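Local coordinates for protein Atg1 tMIT (PDB 4P1N) that forms the tandem MIT region of a serine/threonine protein kinase essential for autophagy and required for autophagosome formation, at residues M30-I35 with E158-K163; T181-K186 with E235-G240; K20-Y25 with V143-D148; K186-R191 with E224-E229. All blocks are in the same frame, centred on the assembly; numbering follows the deposited sequence.

In the fold
Helix 10-33 opens contact 3 at residues 20-25 and contact 1 at residues 30-35. The chain then passes through helix 95-129 into helix 137-170, which closes contact 3 at 143-148 and contact 1 at 158-163. These two loops therefore cross, and both contacts join the same helix pair of the first MIT domain. The second MIT domain follows. Contact 2 opens at 181-186 and contact 4 at 186-191, with Lys186 in both; contact 4 closes first, at 224-229, and contact 2 closes round it at 235-240. The two domains pack together where Met24 of contact 3 lies against Ile188 and Ile225 of contact 4, and where Met30 reaches Arg191.

Contact 1 (M30-I35 with E158-K163); sequences MKFSQI and EFLRLK
The rings of Phe32 and Phe159 meet edge to edge, with Phe32 CE1 4.0 Å from Phe159 CD2, each atom lying near the plane of the other ring. The two planes are steeply inclined to one another, and no stack forms. The pair joins the end of helix 10-33 to helix 137-170, which run in the same general direction in the first MIT domain. Leu160 comes up beside this edge and approaches the Phe32 ring obliquely, its CD1 4.0 Å from Phe32 CD1. With CG anti to the backbone N (chi1 -167°), Phe32 carries its ring to both partners. Were Phe32 cut back to an alanine, Phe159 and Leu160 would probably lose their common partner and face a gap between the helices. Ser105 of helix 95-129 also touches Phe32. Beyond the ring, Ile35 CD1 rests 4.3 Å from Leu160 CD2. Back along its own segment, Gln34 NE2 donates to Met30 O at 3.1 Å, from above the carbonyl plane.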
loop_
_atom_site.group_PDB
_atom_site.type_symbol
_atom_site.label_atom_id
_atom_site.label_comp_id
_atom_site.label_asym_id
_atom_site.label_seq_id
_atom_site.Cartn_x
_atom_site.Cartn_y
_atom_site.Cartn_z
ATOM N N MET B 30 -13.652 7.289 -6.641
ATOM C CA MET B 30 -15.082 7.285 -6.899
ATOM C C MET B 30 -15.469 8.470 -7.858
ATOM O O MET B 30 -16.322 8.327 -8.701
ATOM C CB MET B 30 -15.841 7.324 -5.577
ATOM C CG MET B 30 -17.356 7.410 -5.708
ATOM S SD MET B 30 -17.901 9.115 -5.987
ATOM C CE MET B 30 -18.351 9.618 -4.324
ATOM N N LYS B 31 -14.806 9.615 -7.754
ATOM C CA LYS B 31 -15.055 10.712 -8.685
ATOM C C LYS B 31 -14.396 10.409 -10.017
ATOM O O LYS B 31 -14.996 10.611 -11.048
ATOM C CB LYS B 31 -14.509 12.025 -8.166
ATOM C CG LYS B 31 -15.144 12.523 -6.900
ATOM C CD LYS B 31 -16.565 12.949 -7.150
ATOM C CE LYS B 31 -17.134 13.752 -5.996
ATOM N NZ LYS B 31 -18.290 14.523 -6.506
ATOM N N PHE B 32 -13.167 9.900 -9.976
ATOM C CA PHE B 32 -12.411 9.568 -11.168
ATOM C C PHE B 32 -13.175 8.564 -12.037
ATOM O O PHE B 32 -13.260 8.746 -13.252
ATOM C CB PHE B 32 -11.054 8.987 -10.797
ATOM C CG PHE B 32 -10.086 8.890 -11.935
ATOM C CD1 PHE B 32 -9.542 10.027 -12.496
ATOM C CD2 PHE B 32 -9.692 7.662 -12.422
ATOM C CE1 PHE B 32 -8.647 9.951 -13.555
ATOM C CE2 PHE B 32 -8.794 7.566 -13.475
ATOM C CZ PHE B 32 -8.251 8.712 -14.032
ATOM N N SER B 33 -13.711 7.523 -11.415
ATOM C CA SER B 33 -14.492 6.491 -12.131
ATOM C C SER B 33 -15.626 7.028 -12.980
ATOM O O SER B 33 -15.826 6.554 -14.092
ATOM C CB SER B 33 -15.081 5.494 -11.155
ATOM O OG SER B 33 -14.251 4.378 -11.098
ATOM N N GLN B 34 -16.350 8.025 -12.474
ATOM C CA GLN B 34 -17.468 8.635 -13.235
ATOM C C GLN B 34 -16.995 9.422 -14.445
ATOM O O GLN B 34 -17.805 9.955 -15.202
ATOM C CB GLN B 34 -18.322 9.554 -12.358
ATOM C CG GLN B 34 -18.946 8.878 -11.149
ATOM C CD GLN B 34 -19.469 9.901 -10.158
ATOM O OE1 GLN B 34 -20.210 10.807 -10.532
ATOM N NE2 GLN B 34 -19.082 9.776 -8.898
ATOM N N ILE B 35 -15.684 9.499 -14.620
ATOM C CA ILE B 35 -15.065 10.142 -15.769
ATOM C C ILE B 35 -14.642 9.116 -16.829
ATOM O O ILE B 35 -14.500 9.461 -17.998
ATOM C CB ILE B 35 -13.859 10.976 -15.284
ATOM C CG1 ILE B 35 -14.361 12.262 -14.644
ATOM C CG2 ILE B 35 -12.854 11.282 -16.390
ATOM C CD1 ILE B 35 -13.473 12.693 -13.506
ATOM N N GLU B 158 -1.971 14.647 -12.746
ATOM C CA GLU B 158 -1.381 15.285 -13.927
ATOM C C GLU B 158 -2.272 15.092 -15.145
ATOM O O GLU B 158 -2.489 16.015 -15.940
ATOM C CB GLU B 158 0.008 14.730 -14.251
ATOM C CG GLU B 158 1.135 15.201 -13.345
ATOM C CD GLU B 158 1.557 16.648 -13.600
ATOM O OE1 GLU B 158 0.829 17.411 -14.287
ATOM O OE2 GLU B 158 2.635 17.033 -13.096
ATOM N N PHE B 159 -2.769 13.885 -15.309
ATOM C CA PHE B 159 -3.722 13.633 -16.358
ATOM C C PHE B 159 -4.865 14.625 -16.211
ATOM O O PHE B 159 -5.144 15.372 -17.151
ATOM C CB PHE B 159 -4.177 12.190 -16.322
ATOM C CG PHE B 159 -5.391 11.910 -17.143
ATOM C CD1 PHE B 159 -5.322 11.881 -18.524
ATOM C CD2 PHE B 159 -6.608 11.616 -16.527
ATOM C CE1 PHE B 159 -6.452 11.603 -19.281
ATOM C CE2 PHE B 159 -7.733 11.342 -17.274
ATOM C CZ PHE B 159 -7.657 11.327 -18.654
ATOM N N LEU B 160 -5.471 14.700 -15.026
ATOM C CA LEU B 160 -6.622 15.594 -14.816
ATOM C C LEU B 160 -6.310 17.075 -15.007
ATOM O O LEU B 160 -7.166 17.841 -15.474
ATOM C CB LEU B 160 -7.256 15.383 -13.440
ATOM C CG LEU B 160 -7.995 14.047 -13.210
ATOM C CD1 LEU B 160 -8.139 13.740 -11.730
ATOM C CD2 LEU B 160 -9.364 14.034 -13.862
ATOM N N ARG B 161 -5.097 17.495 -14.649
ATOM C CA ARG B 161 -4.726 18.911 -14.783
ATOM C C ARG B 161 -4.672 19.277 -16.241
ATOM O O ARG B 161 -5.000 20.412 -16.617
ATOM C CB ARG B 161 -3.368 19.226 -14.139
ATOM N N LEU B 162 -4.262 18.301 -17.047
ATOM C CA LEU B 162 -4.061 18.481 -18.485
ATOM C C LEU B 162 -5.405 18.439 -19.182
ATOM O O LEU B 162 -5.682 19.233 -20.083
ATOM C CB LEU B 162 -3.141 17.388 -19.032
ATOM C CG LEU B 162 -2.412 17.695 -20.337
ATOM C CD1 LEU B 162 -1.076 16.963 -20.354
ATOM C CD2 LEU B 162 -3.256 17.327 -21.549
ATOM N N LYS B 163 -6.256 17.524 -18.747
ATOM C CA LYS B 163 -7.630 17.496 -19.235
ATOM C C LYS B 163 -8.306 18.843 -18.929
ATOM O O LYS B 163 -8.978 19.418 -19.790
ATOM C CB LYS B 163 -8.404 16.330 -18.629
ATOM C CG LYS B 163 -9.808 16.203 -19.173
ATOM C CD LYS B 163 -10.321 14.769 -19.177
ATOM C CE LYS B 163 -11.192 14.514 -20.408
ATOM N NZ LYS B 163 -11.597 13.084 -20.544
#

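Contact 2 (T181-K186 with E235-G240)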
loop_
_atom_site.group_PDB
_atom_site.type_symbol
_atom_site.label_atom_id
_atom_site.label_comp_id
_atom_site.label_asym_id
_atom_site.label_seq_id
_atom_site.Cartn_x
_atom_site.Cartn_y
_atom_site.Cartn_z
ATOM N N THR B 181 -16.783 28.427 -6.954
ATOM C CA THR B 181 -15.449 27.906 -6.656
ATOM C C THR B 181 -15.587 26.594 -5.892
ATOM O O THR B 181 -16.344 26.499 -4.931
ATOM C CB THR B 181 -14.562 28.886 -5.853
ATOM O OG1 THR B 181 -14.240 30.020 -6.660
ATOM C CG2 THR B 181 -13.243 28.211 -5.439
ATOM N N ILE B 182 -14.868 25.582 -6.351
ATOM C CA ILE B 182 -14.908 24.287 -5.732
ATOM C C ILE B 182 -13.792 24.243 -4.728
ATOM O O ILE B 182 -12.640 24.509 -5.074
ATOM C CB ILE B 182 -14.767 23.158 -6.742
ATOM C CG1 ILE B 182 -15.919 23.234 -7.743
ATOM C CG2 ILE B 182 -14.779 21.811 -6.008
ATOM C CD1 ILE B 182 -15.792 22.327 -8.944
ATOM N N PHE B 183 -14.167 23.974 -3.479
ATOM C CA PHE B 183 -13.256 23.849 -2.365
ATOM C C PHE B 183 -13.192 22.372 -1.975
ATOM O O PHE B 183 -14.225 21.720 -1.744
ATOM C CB PHE B 183 -13.772 24.607 -1.148
ATOM C CG PHE B 183 -13.637 26.103 -1.242
ATOM C CD1 PHE B 183 -14.704 26.882 -1.661
ATOM C CD2 PHE B 183 -12.453 26.742 -0.873
ATOM C CE1 PHE B 183 -14.600 28.266 -1.725
ATOM C CE2 PHE B 183 -12.354 28.139 -0.930
ATOM C CZ PHE B 183 -13.428 28.890 -1.359
ATOM N N VAL B 184 -11.977 21.858 -1.841
ATOM C CA VAL B 184 -11.806 20.489 -1.411
ATOM C C VAL B 184 -12.387 20.293 0.011
ATOM O O VAL B 184 -12.863 19.211 0.376
ATOM C CB VAL B 184 -10.322 20.080 -1.453
ATOM C CG1 VAL B 184 -9.567 20.756 -0.298
ATOM C CG2 VAL B 184 -10.228 18.555 -1.352
ATOM N N GLU B 185 -12.383 21.329 0.836
ATOM C CA GLU B 185 -12.809 21.048 2.197
ATOM C C GLU B 185 -14.324 20.869 2.294
ATOM O O GLU B 185 -14.796 20.065 3.082
ATOM C CB GLU B 185 -12.169 21.932 3.280
ATOM C CG GLU B 185 -11.734 23.306 2.967
ATOM C CD GLU B 185 -10.682 23.494 1.926
ATOM O OE1 GLU B 185 -9.488 23.593 2.256
ATOM O OE2 GLU B 185 -11.072 23.708 0.769
ATOM N N LYS B 186 -15.052 21.500 1.391
ATOM C CA LYS B 186 -16.476 21.281 1.276
ATOM C C LYS B 186 -16.821 19.874 0.772
ATOM O O LYS B 186 -17.704 19.212 1.299
ATOM C CB LYS B 186 -17.064 22.330 0.357
ATOM C CG LYS B 186 -18.564 22.234 0.234
ATOM C CD LYS B 186 -19.047 22.113 -1.220
ATOM C CE LYS B 186 -20.298 22.956 -1.444
ATOM N NZ LYS B 186 -21.429 22.462 -0.604
ATOM N N GLU B 235 -4.103 22.782 -0.973
ATOM C CA GLU B 235 -2.988 22.672 -1.845
ATOM C C GLU B 235 -3.052 23.546 -3.110
ATOM O O GLU B 235 -2.095 23.603 -3.834
ATOM C CB GLU B 235 -2.553 21.217 -2.190
ATOM C CG GLU B 235 -3.188 19.895 -1.819
ATOM C CD GLU B 235 -4.045 19.745 -0.590
ATOM O OE1 GLU B 235 -3.577 19.152 0.435
ATOM O OE2 GLU B 235 -5.246 20.092 -0.715
ATOM N N VAL B 236 -4.160 24.231 -3.374
ATOM C CA VAL B 236 -4.187 25.157 -4.502
ATOM C C VAL B 236 -3.978 26.586 -4.023
ATOM O O VAL B 236 -3.893 27.464 -4.832
ATOM C CB VAL B 236 -5.471 25.035 -5.355
ATOM C CG1 VAL B 236 -5.554 23.640 -5.986
ATOM C CG2 VAL B 236 -6.722 25.317 -4.544
ATOM N N TYR B 237 -3.885 26.802 -2.717
ATOM C CA TYR B 237 -3.615 28.146 -2.168
ATOM C C TYR B 237 -2.209 28.226 -1.614
ATOM O O TYR B 237 -1.997 28.118 -0.417
ATOM C CB TYR B 237 -4.631 28.533 -1.101
ATOM C CG TYR B 237 -6.010 28.693 -1.681
ATOM C CD1 TYR B 237 -6.290 29.690 -2.612
ATOM C CD2 TYR B 237 -7.018 27.820 -1.341
ATOM C CE1 TYR B 237 -7.552 29.811 -3.161
ATOM C CE2 TYR B 237 -8.276 27.929 -1.880
ATOM C CZ TYR B 237 -8.536 28.925 -2.780
ATOM O OH TYR B 237 -9.793 28.978 -3.281
ATOM N N ASP B 238 -1.254 28.405 -2.513
ATOM C CA ASP B 238 0.169 28.429 -2.170
ATOM C C ASP B 238 0.552 29.863 -1.794
ATOM O O ASP B 238 0.107 30.836 -2.409
ATOM C CB ASP B 238 1.030 27.857 -3.320
ATOM C CG ASP B 238 2.562 28.105 -3.136
ATOM O OD1 ASP B 238 2.997 29.278 -3.104
ATOM O OD2 ASP B 238 3.334 27.125 -3.060
ATOM N N ASP B 239 1.378 29.945 -0.762
ATOM C CA ASP B 239 1.949 31.201 -0.198
ATOM C C ASP B 239 2.777 32.079 -1.152
ATOM O O ASP B 239 2.875 33.294 -0.983
ATOM C CB ASP B 239 2.920 30.794 0.942
ATOM C CG ASP B 239 2.760 31.615 2.139
ATOM O OD1 ASP B 239 1.908 32.486 2.068
ATOM O OD2 ASP B 239 3.477 31.395 3.144
ATOM N N GLY B 240 3.462 31.454 -2.098
ATOM C CA GLY B 240 4.609 32.132 -2.759
ATOM C C GLY B 240 5.918 31.861 -2.018
ATOM O O GLY B 240 6.976 32.323 -2.429
#
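Phe183 and Tyr237 cross at about a right angle, and the phenol oxygen leads the approach: Tyr237 OH lies 3.6 Å from Phe183 CE2, while Tyr237 CE2 is 4.2 Å from that same carbon. Phe183 CG, anti to the carbonyl carbon (chi1 -75°), sets the ring where that hydroxyl reaches it. Each ring meets the other obliquely. Thr181 comes toward Tyr237 from the opposite direction, its CG2 4.1 Å from Tyr237 OH; the same methyl covers one face of the Phe183 ring near its rim. Val236 CG2 lies over a face of the Tyr237 ring. Val184 CG1 approaches Glu235 OE2 at 4.4 Å. Thr114 and, through a salt bridge, Lys111 hold the Glu235 carboxylate; the lysine probably eases its repulsion with that of Glu185, near but not in contact. Phe183 is the N-cap of helix 184-204, and Tyr237 lies in a short, weakly bonded strand. The start of that helix thus packs on the connection between helices 209-227 and 250-273, in the three-helix bundle of an MIT domain.

Contact 3 (K20-Y25 with V143-D148); sequences KAFVMY and VQWIRD
Residues 20-25 and 143-148 are both helical throughout and run in the same general direction, coming closest at Ala21 and Ile146, whose CA atoms are 8.3 Å apart. Trp145 fills the space between them. Its CG stands anti to the backbone N (chi1 -176°), which sends the six-membered part of the indole toward helix 10-33. There CZ2 of Trp145 meets CD1 of Phe22 at 4.1 Å, near the plane of the phenyl ring and at its edge; the two side chains cross at about a right angle. Trp145 CH2 reaches farther in, lying 4.1 Å from Phe22 CB and 4.4 Å from Ala21 CB. It also lies 4.1 Å from Phe22 N, a close approach consistent with the small side chain of Ala21. Within segment 143-148, and clear of helix 10-33, Arg147 NH1 forms a 3.2 Å salt bridge with Asp148 OD1; the oxygen lies in the guanidinium plane but is met from above its own carboxylate plane. Asp148 OD2 pairs in addition with Arg149 of the second subunit. Between these two segments the side-chain contacts are apolar, whereas Trp145 NE1 is spent on Gln144 of the second subunit, so this one buried side chain serves both the helix pair and the interface between the two copies.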
loop_
_atom_site.group_PDB
_atom_site.type_symbol
_atom_site.label_atom_id
_atom_site.label_comp_id
_atom_site.label_asym_id
_atom_site.label_seq_id
_atom_site.Cartn_x
_atom_site.Cartn_y
_atom_site.Cartn_z
ATOM N N LYS B 20 -6.030 7.557 6.576
ATOM C CA LYS B 20 -6.431 8.822 5.993
ATOM C C LYS B 20 -6.180 8.926 4.484
ATOM O O LYS B 20 -7.057 9.410 3.723
ATOM C CB LYS B 20 -5.685 9.960 6.703
ATOM C CG LYS B 20 -6.144 10.159 8.148
ATOM C CD LYS B 20 -5.221 11.066 8.962
ATOM C CE LYS B 20 -5.708 11.105 10.399
ATOM N NZ LYS B 20 -4.755 11.871 11.221
ATOM N N ALA B 21 -5.001 8.489 4.039
ATOM C CA ALA B 21 -4.697 8.508 2.600
ATOM C C ALA B 21 -5.652 7.587 1.877
ATOM O O ALA B 21 -6.267 7.946 0.864
ATOM C CB ALA B 21 -3.248 8.095 2.355
ATOM N N PHE B 22 -5.910 6.436 2.461
ATOM C CA PHE B 22 -6.781 5.466 1.802
ATOM C C PHE B 22 -8.183 6.009 1.579
ATOM O O PHE B 22 -8.771 5.858 0.522
ATOM C CB PHE B 22 -6.859 4.160 2.633
ATOM C CG PHE B 22 -7.778 3.150 2.026
ATOM C CD1 PHE B 22 -7.327 2.318 1.009
ATOM C CD2 PHE B 22 -9.131 3.091 2.391
ATOM C CE1 PHE B 22 -8.176 1.387 0.426
ATOM C CE2 PHE B 22 -9.985 2.146 1.830
ATOM C CZ PHE B 22 -9.532 1.317 0.816
ATOM N N VAL B 23 -8.747 6.608 2.619
ATOM C CA VAL B 23 -10.103 7.122 2.551
ATOM C C VAL B 23 -10.220 8.266 1.526
ATOM O O VAL B 23 -11.176 8.380 0.782
ATOM C CB VAL B 23 -10.542 7.535 3.983
ATOM C CG1 VAL B 23 -11.721 8.428 3.953
ATOM C CG2 VAL B 23 -10.882 6.285 4.795
ATOM N N MET B 24 -9.202 9.089 1.448
ATOM C CA MET B 24 -9.186 10.180 0.506
ATOM C C MET B 24 -8.969 9.646 -0.934
ATOM O O MET B 24 -9.621 10.064 -1.902
ATOM C CB MET B 24 -8.105 11.184 0.954
ATOM C CG MET B 24 -8.281 12.580 0.395
ATOM S SD MET B 24 -9.856 13.333 0.855
ATOM C CE MET B 24 -9.876 13.008 2.535
ATOM N N TYR B 25 -8.049 8.709 -1.075
ATOM C CA TYR B 25 -7.802 8.105 -2.350
ATOM C C TYR B 25 -9.064 7.443 -2.882
ATOM O O TYR B 25 -9.376 7.585 -4.088
ATOM C CB TYR B 25 -6.634 7.130 -2.247
ATOM C CG TYR B 25 -6.501 6.131 -3.372
ATOM C CD1 TYR B 25 -5.807 6.438 -4.492
ATOM C CD2 TYR B 25 -7.072 4.827 -3.282
ATOM C CE1 TYR B 25 -5.699 5.559 -5.529
ATOM C CE2 TYR B 25 -6.943 3.913 -4.324
ATOM C CZ TYR B 25 -6.232 4.267 -5.429
ATOM O OH TYR B 25 -6.071 3.396 -6.492
ATOM N N VAL B 143 5.116 1.493 3.565
ATOM C CA VAL B 143 5.841 2.482 2.827
ATOM C C VAL B 143 5.882 2.163 1.332
ATOM O O VAL B 143 5.708 3.074 0.533
ATOM C CB VAL B 143 7.245 2.698 3.414
ATOM C CG1 VAL B 143 8.073 3.610 2.512
ATOM C CG2 VAL B 143 7.121 3.312 4.812
ATOM N N GLN B 144 6.103 0.903 0.951
ATOM C CA GLN B 144 5.889 0.525 -0.459
ATOM C C GLN B 144 4.500 0.922 -0.978
ATOM O O GLN B 144 4.386 1.547 -2.058
ATOM C CB GLN B 144 6.172 -0.940 -0.684
ATOM C CG GLN B 144 7.675 -1.234 -0.524
ATOM C CD GLN B 144 8.002 -2.679 -0.702
ATOM O OE1 GLN B 144 7.107 -3.519 -0.822
ATOM N NE2 GLN B 144 9.311 -3.006 -0.724
ATOM N N TRP B 145 3.460 0.632 -0.182
ATOM C CA TRP B 145 2.101 1.046 -0.530
ATOM C C TRP B 145 1.941 2.544 -0.711
ATOM O O TRP B 145 1.367 2.992 -1.700
ATOM C CB TRP B 145 1.103 0.516 0.494
ATOM C CG TRP B 145 -0.319 0.808 0.154
ATOM C CD1 TRP B 145 -1.168 0.109 -0.705
ATOM C CD2 TRP B 145 -1.073 1.938 0.627
ATOM N NE1 TRP B 145 -2.411 0.747 -0.733
ATOM C CE2 TRP B 145 -2.366 1.858 0.081
ATOM C CE3 TRP B 145 -0.789 2.963 1.510
ATOM C CZ2 TRP B 145 -3.356 2.815 0.364
ATOM C CZ3 TRP B 145 -1.796 3.892 1.822
ATOM C CH2 TRP B 145 -3.044 3.812 1.247
ATOM N N ILE B 146 2.428 3.323 0.261
ATOM C CA ILE B 146 2.363 4.782 0.227
ATOM C C ILE B 146 3.034 5.279 -1.021
ATOM O O ILE B 146 2.491 6.098 -1.740
ATOM C CB ILE B 146 3.068 5.390 1.494
ATOM C CG1 ILE B 146 2.198 5.212 2.716
ATOM C CG2 ILE B 146 3.409 6.860 1.299
ATOM C CD1 ILE B 146 2.937 5.270 4.041
ATOM N N ARG B 147 4.216 4.752 -1.310
ATOM C CA ARG B 147 4.938 5.142 -2.507
ATOM C C ARG B 147 4.173 4.834 -3.811
ATOM O O ARG B 147 4.106 5.702 -4.687
ATOM C CB ARG B 147 6.306 4.505 -2.544
ATOM C CG ARG B 147 7.080 4.830 -3.801
ATOM C CD ARG B 147 7.242 3.615 -4.708
ATOM N NE ARG B 147 8.309 2.757 -4.212
ATOM C CZ ARG B 147 8.232 1.447 -3.923
ATOM N NH1 ARG B 147 7.104 0.717 -4.081
ATOM N NH2 ARG B 147 9.334 0.863 -3.441
ATOM N N ASP B 148 3.617 3.627 -3.905
ATOM C CA ASP B 148 2.770 3.198 -5.052
ATOM C C ASP B 148 1.570 4.172 -5.175
ATOM O O ASP B 148 1.216 4.610 -6.254
ATOM C CB ASP B 148 2.152 1.769 -4.861
ATOM C CG ASP B 148 3.165 0.609 -4.701
ATOM O OD1 ASP B 148 4.200 0.648 -5.369
ATOM O OD2 ASP B 148 2.856 -0.426 -3.922
#

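Contact 4 (K186-R191 with E224-E229); sequences KLIYDR and EILLDE
Ile188 and Leu226 form the heart of this contact, and along segment 224-229 the first residue to point toward helix 184-204 is Ile225. It stays a little farther from that helix and fills the space beside Met24 of helix 10-33 and Ile115 of helix 95-129. Next comes Leu226: with CG beside the backbone N (chi1 -57°), its branched end lies alongside Ile188, the two side chains pointing opposite ways. Ile188 CG2 sits 3.9 Å from both Leu226 CG and Leu226 CD1, while Ile188 CD1 is 4.1 Å from Leu226 CD2. Leu226 CD1 also lies against the backbone, 4.2 Å from Tyr189 N. These contacts join the antiparallel first two helices, 184-204 and 209-227, of the three-helix MIT bundle. With a lysine in place of Leu226, Ile188 is likely to lose its apolar mate, with a charge put against it. Leu227 turns to the remaining helix, packing on Ile256 and Val260 of helix 250-273. Asp228 N makes a weak bond to Ile225 O. Away from Leu226, the Tyr189 hydroxyl is hydrogen-bonded to the backbone of another protein's chain, and one turn apart on helix 184-204 Lys186 NZ makes a 3.0 Å salt bridge to Asp190 OD2, on its syn lone pair.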
loop_
_atom_site.group_PDB
_atom_site.type_symbol
_atom_site.label_atom_id
_atom_site.label_comp_id
_atom_site.label_asym_id
_atom_site.label_seq_id
_atom_site.Cartn_x
_atom_site.Cartn_y
_atom_site.Cartn_z
ATOM N N LYS B 186 -15.052 21.500 1.391
ATOM C CA LYS B 186 -16.476 21.281 1.276
ATOM C C LYS B 186 -16.821 19.874 0.772
ATOM O O LYS B 186 -17.704 19.212 1.299
ATOM C CB LYS B 186 -17.064 22.330 0.357
ATOM C CG LYS B 186 -18.564 22.234 0.234
ATOM C CD LYS B 186 -19.047 22.113 -1.220
ATOM C CE LYS B 186 -20.298 22.956 -1.444
ATOM N NZ LYS B 186 -21.429 22.462 -0.604
ATOM N N LEU B 187 -16.109 19.418 -0.248
ATOM C CA LEU B 187 -16.151 18.019 -0.693
ATOM C C LEU B 187 -15.964 17.028 0.460
ATOM O O LEU B 187 -16.745 16.134 0.652
ATOM C CB LEU B 187 -15.033 17.789 -1.721
ATOM C CG LEU B 187 -15.329 17.714 -3.225
ATOM C CD1 LEU B 187 -16.681 18.288 -3.594
ATOM C CD2 LEU B 187 -14.195 18.307 -4.057
ATOM N N ILE B 188 -14.892 17.181 1.220
ATOM C CA ILE B 188 -14.619 16.248 2.319
ATOM C C ILE B 188 -15.733 16.300 3.382
ATOM O O ILE B 188 -16.268 15.269 3.830
ATOM C CB ILE B 188 -13.205 16.518 2.897
ATOM C CG1 ILE B 188 -12.136 16.128 1.835
ATOM C CG2 ILE B 188 -13.027 15.731 4.206
ATOM C CD1 ILE B 188 -10.791 16.873 1.945
ATOM N N TYR B 189 -16.097 17.517 3.768
ATOM C CA TYR B 189 -17.130 17.762 4.808
ATOM C C TYR B 189 -18.475 17.156 4.469
ATOM O O TYR B 189 -19.021 16.373 5.254
ATOM C CB TYR B 189 -17.242 19.262 5.022
ATOM C CG TYR B 189 -18.327 19.747 5.967
ATOM C CD1 TYR B 189 -18.218 19.584 7.332
ATOM C CD2 TYR B 189 -19.422 20.431 5.482
ATOM C CE1 TYR B 189 -19.217 20.067 8.198
ATOM C CE2 TYR B 189 -20.403 20.933 6.331
ATOM C CZ TYR B 189 -20.306 20.747 7.684
ATOM O OH TYR B 189 -21.306 21.241 8.506
ATOM N N ASP B 190 -19.001 17.507 3.299
ATOM C CA ASP B 190 -20.272 16.939 2.804
ATOM C C ASP B 190 -20.230 15.431 2.698
ATOM O O ASP B 190 -21.188 14.750 3.079
ATOM C CB ASP B 190 -20.636 17.500 1.427
ATOM C CG ASP B 190 -20.930 18.990 1.459
ATOM O OD1 ASP B 190 -21.116 19.520 2.561
ATOM O OD2 ASP B 190 -20.967 19.645 0.399
ATOM N N ARG B 191 -19.116 14.906 2.176
ATOM C CA ARG B 191 -18.998 13.481 1.981
ATOM C C ARG B 191 -18.942 12.756 3.328
ATOM O O ARG B 191 -19.615 11.739 3.524
ATOM C CB ARG B 191 -17.767 13.163 1.141
ATOM C CG ARG B 191 -17.481 11.667 0.953
ATOM C CD ARG B 191 -18.645 11.000 0.237
ATOM N NE ARG B 191 -18.330 9.605 -0.019
ATOM C CZ ARG B 191 -19.237 8.661 -0.238
ATOM N NH1 ARG B 191 -20.533 8.972 -0.262
ATOM N NH2 ARG B 191 -18.843 7.402 -0.437
ATOM N N GLU B 224 -10.995 14.388 10.452
ATOM C CA GLU B 224 -9.712 14.657 11.131
ATOM C C GLU B 224 -8.709 15.297 10.202
ATOM O O GLU B 224 -7.917 16.125 10.610
ATOM C CB GLU B 224 -9.112 13.402 11.745
ATOM C CG GLU B 224 -9.619 13.188 13.153
ATOM C CD GLU B 224 -9.614 11.744 13.565
ATOM O OE1 GLU B 224 -10.563 11.365 14.277
ATOM O OE2 GLU B 224 -8.679 11.004 13.177
ATOM N N ILE B 225 -8.781 14.942 8.925
ATOM C CA ILE B 225 -7.937 15.565 7.944
ATOM C C ILE B 225 -8.107 17.084 8.009
ATOM O O ILE B 225 -7.129 17.827 7.958
ATOM C CB ILE B 225 -8.229 15.004 6.540
ATOM C CG1 ILE B 225 -7.708 13.575 6.465
ATOM C CG2 ILE B 225 -7.577 15.863 5.458
ATOM C CD1 ILE B 225 -8.311 12.784 5.320
ATOM N N LEU B 226 -9.348 17.526 8.161
ATOM C CA LEU B 226 -9.674 18.936 8.161
ATOM C C LEU B 226 -9.289 19.651 9.450
ATOM O O LEU B 226 -9.216 20.866 9.463
ATOM C CB LEU B 226 -11.158 19.118 7.925
ATOM C CG LEU B 226 -11.755 18.519 6.646
ATOM C CD1 LEU B 226 -13.212 18.912 6.513
ATOM C CD2 LEU B 226 -10.957 19.020 5.444
ATOM N N LEU B 227 -9.085 18.900 10.527
ATOM C CA LEU B 227 -8.674 19.459 11.815
ATOM C C LEU B 227 -7.187 19.278 12.041
ATOM O O LEU B 227 -6.670 19.741 13.027
ATOM C CB LEU B 227 -9.436 18.790 12.963
ATOM C CG LEU B 227 -10.947 19.032 12.980
ATOM C CD1 LEU B 227 -11.606 18.212 14.078
ATOM C CD2 LEU B 227 -11.241 20.511 13.141
ATOM N N ASP B 228 -6.499 18.595 11.137
ATOM C CA ASP B 228 -5.086 18.368 11.306
ATOM C C ASP B 228 -4.297 19.494 10.638
ATOM O O ASP B 228 -4.392 19.714 9.414
ATOM C CB ASP B 228 -4.716 17.007 10.716
ATOM C CG ASP B 228 -3.278 16.623 10.987
ATOM O OD1 ASP B 228 -2.366 17.420 10.705
ATOM O OD2 ASP B 228 -3.049 15.494 11.444
ATOM N N GLU B 229 -3.475 20.171 11.436
ATOM C CA GLU B 229 -2.728 21.337 10.961
ATOM C C GLU B 229 -1.786 21.013 9.815
ATOM O O GLU B 229 -1.672 21.800 8.905
ATOM C CB GLU B 229 -1.958 22.041 12.105
#